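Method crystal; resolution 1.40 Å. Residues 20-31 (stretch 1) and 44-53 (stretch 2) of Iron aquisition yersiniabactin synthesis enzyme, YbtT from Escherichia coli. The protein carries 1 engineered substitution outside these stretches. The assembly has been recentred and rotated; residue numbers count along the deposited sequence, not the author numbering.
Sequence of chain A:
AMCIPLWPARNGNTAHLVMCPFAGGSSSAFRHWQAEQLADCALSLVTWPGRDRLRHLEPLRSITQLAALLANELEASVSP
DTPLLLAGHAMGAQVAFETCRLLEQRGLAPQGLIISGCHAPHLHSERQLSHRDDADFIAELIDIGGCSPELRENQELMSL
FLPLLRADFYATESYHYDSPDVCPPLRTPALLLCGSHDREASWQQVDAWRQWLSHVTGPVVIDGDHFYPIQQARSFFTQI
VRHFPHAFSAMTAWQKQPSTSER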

ATOM      1  N   CYS A  20       2.523  -0.110   3.173  1.00 11.35           N
ATOM      2  CA  CYS A  20       1.500  -1.134   2.993  1.00 12.41           C
ATOM      3  C   CYS A  20       1.635  -1.755   1.604  1.00 11.16           C
ATOM      4  O   CYS A  20       1.649  -1.023   0.593  1.00 11.93           O
ATOM      5  N   PRO A  21       1.728  -3.076   1.498  1.00 12.02           N
ATOM      6  CA  PRO A  21       1.995  -3.709   0.205  1.00 11.37           C
ATOM      7  C   PRO A  21       0.739  -3.876  -0.651  1.00 13.70           C
ATOM      8  O   PRO A  21      -0.401  -3.685  -0.216  1.00 13.37           O
ATOM      9  N   PHE A  22       0.974  -4.246  -1.908  1.00 12.99           N
ATOM     10  CA  PHE A  22      -0.080  -4.577  -2.851  1.00 12.95           C
ATOM     11  C   PHE A  22      -0.675  -5.960  -2.538  1.00 13.07           C
ATOM     12  O   PHE A  22      -0.165  -6.729  -1.708  1.00 14.36           O
ATOM     13  N   ALA A  23      -1.787  -6.260  -3.200  1.00 12.92           N
ATOM     14  CA  ALA A  23      -2.448  -7.553  -3.023  1.00 12.32           C
ATOM     15  C   ALA A  23      -1.514  -8.668  -3.467  1.00 15.45           C
ATOM     16  O   ALA A  23      -0.866  -8.580  -4.515  1.00 16.42           O
ATOM     17  N   GLY A  24      -1.436  -9.716  -2.652  1.00 14.94           N
ATOM     18  CA  GLY A  24      -0.483 -10.773  -2.867  1.00 17.56           C
ATOM     19  C   GLY A  24       0.918 -10.430  -2.429  1.00 17.42           C
ATOM     20  O   GLY A  24       1.818 -11.278  -2.548  1.00 19.46           O
ATOM     21  N   GLY A  25       1.145  -9.220  -1.930  1.00 16.52           N
ATOM     22  CA  GLY A  25       2.468  -8.843  -1.488  1.00 16.00           C
ATOM     23  C   GLY A  25       2.878  -9.554  -0.210  1.00 17.51           C
ATOM     24  O   GLY A  25       2.057 -10.011   0.590  1.00 17.85           O
ATOM     25  N   SER A  26       4.191  -9.620  -0.010  1.00 17.19           N
ATOM     26  CA  SER A  26       4.798 -10.226   1.172  1.00 16.53           C
ATOM     27  C   SER A  26       6.227  -9.714   1.235  1.00 17.18           C
ATOM     28  O   SER A  26       6.677  -9.002   0.339  1.00 17.95           O
ATOM     29  N   SER A  27       6.950 -10.082   2.292  1.00 16.13           N
ATOM     30  CA  SER A  27       8.266  -9.482   2.489  1.00 14.98           C
ATOM     31  C   SER A  27       9.217  -9.779   1.337  1.00 18.22           C
ATOM     32  O   SER A  27      10.037  -8.920   0.982  1.00 17.05           O
ATOM     33  N   SER A  28       9.124 -10.961   0.721  1.00 17.78           N
ATOM     34  CA  SER A  28      10.071 -11.288  -0.338  1.00 18.69           C
ATOM     35  C   SER A  28       9.964 -10.335  -1.522  1.00 19.90           C
ATOM     36  O   SER A  28      10.960 -10.101  -2.223  1.00 20.25           O
ATOM     37  N   ALA A  29       8.774  -9.777  -1.767  1.00 18.28           N
ATOM     38  CA  ALA A  29       8.593  -8.860  -2.885  1.00 19.23           C
ATOM     39  C   ALA A  29       9.389  -7.574  -2.710  1.00 20.49           C
ATOM     40  O   ALA A  29       9.685  -6.907  -3.708  1.00 20.51           O
ATOM     41  N   PHE A  30       9.768  -7.236  -1.478  1.00 17.09           N
ATOM     42  CA  PHE A  30      10.436  -5.983  -1.139  1.00 17.36           C
ATOM     43  C   PHE A  30      11.908  -6.181  -0.783  1.00 19.72           C
ATOM     44  O   PHE A  30      12.553  -5.274  -0.243  1.00 17.81           O
ATOM     45  N   ARG A  31      12.472  -7.343  -1.120  1.00 20.54           N
ATOM     46  CA  ARG A  31      13.865  -7.614  -0.785  1.00 22.22           C
ATOM     47  C   ARG A  31      14.807  -6.587  -1.407  1.00 19.36           C
ATOM     48  O   ARG A  31      15.818  -6.229  -0.800  1.00 22.08           O
ATOM     49  N   SER A  44       9.513   0.527   7.639  1.00 13.53           N
ATOM     50  CA  SER A  44       8.909  -0.746   7.998  1.00 12.73           C
ATOM     51  C   SER A  44       7.895  -1.143   6.941  1.00 13.19           C
ATOM     52  O   SER A  44       7.296  -0.284   6.282  1.00 13.67           O
ATOM     53  N   LEU A  45       7.705  -2.456   6.797  1.00 12.16           N
ATOM     54  CA  LEU A  45       6.757  -3.045   5.864  1.00 11.93           C
ATOM     55  C   LEU A  45       5.650  -3.729   6.659  1.00 13.14           C
ATOM     56  O   LEU A  45       5.921  -4.444   7.637  1.00 13.57           O
ATOM     57  N   VAL A  46       4.415  -3.518   6.235  1.00 11.50           N
ATOM     58  CA  VAL A  46       3.245  -4.129   6.867  1.00 11.84           C
ATOM     59  C   VAL A  46       3.016  -5.508   6.252  1.00 11.25           C
ATOM     60  O   VAL A  46       3.015  -5.655   5.026  1.00 13.15           O
ATOM     61  N   THR A  47       2.813  -6.515   7.101  1.00 13.19           N
ATOM     62  CA  THR A  47       2.487  -7.874   6.671  1.00 12.00           C
ATOM     63  C   THR A  47       0.985  -8.093   6.769  1.00 10.71           C
ATOM     64  O   THR A  47       0.403  -7.889   7.839  1.00 14.35           O
ATOM     65  N   TRP A  48       0.366  -8.532   5.683  1.00 12.42           N
ATOM     66  CA  TRP A  48      -1.028  -8.942   5.750  1.00 15.61           C
ATOM     67  C   TRP A  48      -1.138 -10.298   6.456  1.00 14.34           C
ATOM     68  O   TRP A  48      -0.362 -11.221   6.161  1.00 13.92           O
ATOM     69  N   PRO A  49      -2.056 -10.456   7.404  1.00 13.00           N
ATOM     70  CA  PRO A  49      -2.245 -11.766   8.032  1.00 13.45           C
ATOM     71  C   PRO A  49      -2.362 -12.884   7.001  1.00 12.88           C
ATOM     72  O   PRO A  49      -2.910 -12.715   5.898  1.00 13.33           O
ATOM     73  N   GLY A  50      -1.771 -14.026   7.356  1.00 12.64           N
ATOM     74  CA  GLY A  50      -1.833 -15.232   6.563  1.00 13.68           C
ATOM     75  C   GLY A  50      -0.527 -15.642   5.923  1.00 13.69           C
ATOM     76  O   GLY A  50      -0.493 -16.684   5.253  1.00 15.56           O
ATOM     77  N   ARG A  51       0.532 -14.852   6.057  1.00 13.11           N
ATOM     78  CA  ARG A  51       1.801 -15.163   5.422  1.00 14.51           C
ATOM     79  C   ARG A  51       2.930 -14.643   6.293  1.00 12.82           C
ATOM     80  O   ARG A  51       2.712 -13.888   7.250  1.00 12.53           O
ATOM     81  N   ASP A  52       4.151 -15.004   5.915  1.00 14.79           N
ATOM     82  CA  ASP A  52       5.372 -14.555   6.608  1.00 13.89           C
ATOM     83  C   ASP A  52       5.243 -14.927   8.087  1.00 14.36           C
ATOM     84  O   ASP A  52       4.815 -16.055   8.380  1.00 14.47           O
ATOM     85  N   ARG A  53       5.548 -14.034   9.028  1.00 17.05           N
ATOM     86  CA  ARG A  53       5.457 -14.375  10.449  1.00 16.92           C
ATOM     87  C   ARG A  53       4.020 -14.537  10.917  1.00 16.25           C
ATOM     88  O   ARG A  53       3.802 -14.937  12.067  1.00 18.23           O
TER

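The contact is a short strand end and the loop after it, laid against a loop with one type II turn and a short 3-10 segment, and its shape is set by two bumps, one prolyl and one leucyl, seated on flat aromatic rings. Pro21 supplies the first. Its CA-to-CB bond runs sideways to the partner stretch, yet its ring, in the C-gamma endo pucker, lies over a face of the Trp48 indole: Pro21 CG stands 3.9 Å from the centroid of the five-membered ring, and Pro21 CD comes within 3.6 Å of Trp48 CZ2. On its other contacts the same ring meets the strand, with Pro21 CD 3.2 Å from Val46 O and 4.2 Å from Val46 CB. The proline ring thus presents C-H groups to the indole face.

Trp48 points toward stretch 1 with chi1 m and chi2 at 150°, an orientation that makes the indole a broad plate with Pro21 over one face and other neighbours round it. Cys20, also m, brings Cys20 CB to 3.8 Å from Trp48 CH2, while Cys20 SG reaches Val46 CG2 at 4.0 Å; Val46, a t rotamer, points toward the other stretch. At the edge of the indole, Phe22 O lies 3.6 Å from Trp48 NE1, but that nitrogen has no partner in the model. Phe22 O accepts from Gly25 N at 2.8 Å, closing the type II turn. The turn also bears on its glycines: Gly24 has positive phi, which favours glycine, and a CB on Gly25 would clash with Phe22 O.

The second bump is Leu45. Its CB leaves sideways, but chi1 t and chi2 p carry the end of the side chain nearer to stretch 1, where the methyls fill the space between Pro21, Ser27 and Phe30. Leu45 CD1 sits over a face of the Phe30 ring, 3.9 Å from its centroid and almost on the ring normal; Leu45 CD2 touches Phe30 CD1 at 3.8 Å and Ser27 CA at 3.7 Å. Phe30, m, points toward the other stretch, so the ring offers its face to Leu45 CD1.

Polar groups close the remaining flank. Asp52, chi1 m, accepts a hydrogen bond from the backbone at the start of the 3-10 segment, Ser27 N to Asp52 OD2 at 2.9 Å, and Ser26 CB packs 3.5 Å from Asp52 OD2. The other oxygen, Asp52 OD1, takes a hydrogen from water 2 at 2.8 Å; this water accepts from Ser28 N at 2.9 Å and also bonds Ser26 OG at 3.1 Å, so it links Asp52 with Ser26 and Ser28. Arg51, with chi1 p, is braced within its own stretch by Arg51 NH2 to Pro49 O at 3.2 Å, and it lays Arg51 CD 3.4 Å from Gly25 O; the bond from Arg51 NH1 to Gly25 O, 3.4 Å, is weak. Water 1 makes shorter bonds, donating to Gly25 O and accepting from Trp48 N, both at 2.9 Å.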

ATOM      1  CB  CYS A  20       0.117  -0.501   3.136  1.00 10.43           C
ATOM      2  SG  CYS A  20      -0.200   0.113   4.807  1.00 13.37           S
ATOM      3  CB  PRO A  21       2.567  -5.063   0.622  1.00 14.55           C
ATOM      4  CG  PRO A  21       1.845  -5.384   1.870  1.00 13.39           C
ATOM      5  CD  PRO A  21       1.761  -4.053   2.597  1.00 12.28           C
ATOM      6  CB  PHE A  22       0.473  -4.516  -4.281  1.00 14.38           C
ATOM      7  CG  PHE A  22       1.797  -5.219  -4.449  1.00 16.49           C
ATOM      8  CD1 PHE A  22       2.981  -4.503  -4.438  1.00 16.18           C
ATOM      9  CD2 PHE A  22       1.848  -6.600  -4.585  1.00 17.31           C
ATOM     10  CE1 PHE A  22       4.214  -5.156  -4.579  1.00 20.59           C
ATOM     11  CE2 PHE A  22       3.077  -7.252  -4.725  1.00 21.89           C
ATOM     12  CZ  PHE A  22       4.243  -6.528  -4.720  1.00 19.34           C
ATOM     13  CB  ALA A  23      -3.731  -7.604  -3.851  1.00 15.57           C
ATOM     14  CB  SER A  26       4.754 -11.748   1.109  1.00 18.28           C
ATOM     15  OG  SER A  26       5.581 -12.222   0.049  1.00 19.98           O
ATOM     16  CB  SER A  27       8.873  -9.886   3.831  1.00 22.28           C
ATOM     17  OG  SER A  27       9.091 -11.264   3.889  1.00 29.71           O
ATOM     18  CB  SER A  28       9.879 -12.739  -0.782  1.00 19.61           C
ATOM     19  OG  SER A  28       8.575 -12.956  -1.277  1.00 22.67           O
ATOM     20  CB  ALA A  29       7.103  -8.555  -3.063  1.00 20.23           C
ATOM     21  CB  PHE A  30       9.654  -5.259  -0.031  1.00 17.08           C
ATOM     22  CG  PHE A  30       8.312  -4.787  -0.481  1.00 16.59           C
ATOM     23  CD1 PHE A  30       7.217  -5.629  -0.452  1.00 18.18           C
ATOM     24  CD2 PHE A  30       8.141  -3.506  -0.977  1.00 17.43           C
ATOM     25  CE1 PHE A  30       5.996  -5.207  -0.902  1.00 17.77           C
ATOM     26  CE2 PHE A  30       6.899  -3.080  -1.428  1.00 18.10           C
ATOM     27  CZ  PHE A  30       5.829  -3.945  -1.389  1.00 17.44           C
ATOM     28  CB  ARG A  31      14.223  -9.027  -1.247  1.00 26.44           C
ATOM     29  CG  ARG A  31      15.640  -9.467  -0.912  1.00 35.67           C
ATOM     30  CD  ARG A  31      15.883 -10.919  -1.310  1.00 46.52           C
ATOM     31  NE  ARG A  31      14.760 -11.767  -0.915  1.00 52.82           N
ATOM     32  CZ  ARG A  31      14.645 -12.382   0.258  1.00 54.83           C
ATOM     33  NH1 ARG A  31      15.596 -12.269   1.184  1.00 57.33           N
ATOM     34  NH2 ARG A  31      13.570 -13.121   0.504  1.00 45.81           N
ATOM     35  CB  SER A  44       8.242  -0.674   9.355  1.00 14.26           C
ATOM     36  OG  SER A  44       9.175  -0.326  10.383  1.00 17.78           O
ATOM     37  CB  LEU A  45       7.460  -4.089   4.978  1.00 12.44           C
ATOM     38  CG  LEU A  45       6.599  -4.770   3.915  1.00 14.15           C
ATOM     39  CD1 LEU A  45       6.194  -3.813   2.817  1.00 16.64           C
ATOM     40  CD2 LEU A  45       7.359  -5.977   3.336  1.00 16.90           C
ATOM     41  CB  VAL A  46       2.007  -3.239   6.682  1.00 12.81           C
ATOM     42  CG1 VAL A  46       0.795  -3.854   7.366  1.00 14.84           C
ATOM     43  CG2 VAL A  46       2.256  -1.852   7.234  1.00 14.09           C
ATOM     44  CB  THR A  47       3.153  -8.885   7.604  1.00 13.19           C
ATOM     45  OG1 THR A  47       4.547  -8.607   7.732  1.00 16.34           O
ATOM     46  CG2 THR A  47       2.956 -10.295   7.106  1.00 14.45           C
ATOM     47  CB  TRP A  48      -1.625  -9.064   4.354  1.00 15.03           C
ATOM     48  CG  TRP A  48      -1.641  -7.828   3.469  1.00 14.41           C
ATOM     49  CD1 TRP A  48      -1.575  -7.838   2.112  1.00 18.24           C
ATOM     50  CD2 TRP A  48      -1.764  -6.438   3.858  1.00 12.79           C
ATOM     51  NE1 TRP A  48      -1.654  -6.556   1.616  1.00 16.97           N
ATOM     52  CE2 TRP A  48      -1.756  -5.681   2.658  1.00 16.48           C
ATOM     53  CE3 TRP A  48      -1.868  -5.762   5.076  1.00 13.96           C
ATOM     54  CZ2 TRP A  48      -1.851  -4.299   2.640  1.00 14.99           C
ATOM     55  CZ3 TRP A  48      -1.962  -4.371   5.052  1.00 14.82           C
ATOM     56  CH2 TRP A  48      -1.952  -3.663   3.829  1.00 14.69           C
ATOM     57  CB  PRO A  49      -3.533 -11.573   8.841  1.00 16.12           C
ATOM     58  CG  PRO A  49      -3.493 -10.118   9.224  1.00 16.79           C
ATOM     59  CD  PRO A  49      -2.896  -9.421   8.030  1.00 14.29           C
ATOM     60  CB  ARG A  51       1.891 -14.527   4.033  1.00 16.10           C
ATOM     61  CG  ARG A  51       2.010 -12.998   4.070  1.00 14.73           C
ATOM     62  CD  ARG A  51       1.184 -12.300   2.968  1.00 15.80           C
ATOM     63  NE  ARG A  51      -0.251 -12.336   3.273  1.00 15.01           N
ATOM     64  CZ  ARG A  51      -1.215 -11.984   2.429  1.00 15.95           C
ATOM     65  NH1 ARG A  51      -0.919 -11.586   1.189  1.00 18.30           N
ATOM     66  NH2 ARG A  51      -2.473 -12.061   2.817  1.00 15.68           N
ATOM     67  CB  ASP A  52       5.659 -13.094   6.306  1.00 16.43           C
ATOM     68  CG  ASP A  52       5.920 -12.831   4.834  1.00 18.23           C
ATOM     69  OD1 ASP A  52       6.288 -13.753   4.068  1.00 18.22           O
ATOM     70  OD2 ASP A  52       5.733 -11.663   4.420  1.00 16.75           O
ATOM     71  CB  ARG A  53       6.121 -13.280  11.294  1.00 21.27           C
ATOM     72  CG  ARG A  53       7.578 -13.105  10.985  1.00 25.29           C
ATOM     73  CD  ARG A  53       8.165 -11.897  11.693  1.00 32.91           C
ATOM     74  NE  ARG A  53       9.564 -11.722  11.320  1.00 46.54           N
ATOM     75  CZ  ARG A  53      10.341 -10.726  11.731  1.00 49.70           C
ATOM     76  NH1 ARG A  53       9.867  -9.786  12.546  1.00 45.89           N
ATOM     77  NH2 ARG A  53      11.602 -10.673  11.320  1.00 52.69           N
TER
HETATM   78  O   HOH W   1       1.968  -8.952   3.272  1.00 16.31           O
HETATM   79  O   HOH W   2       7.833 -13.322   1.830  1.00 21.92           O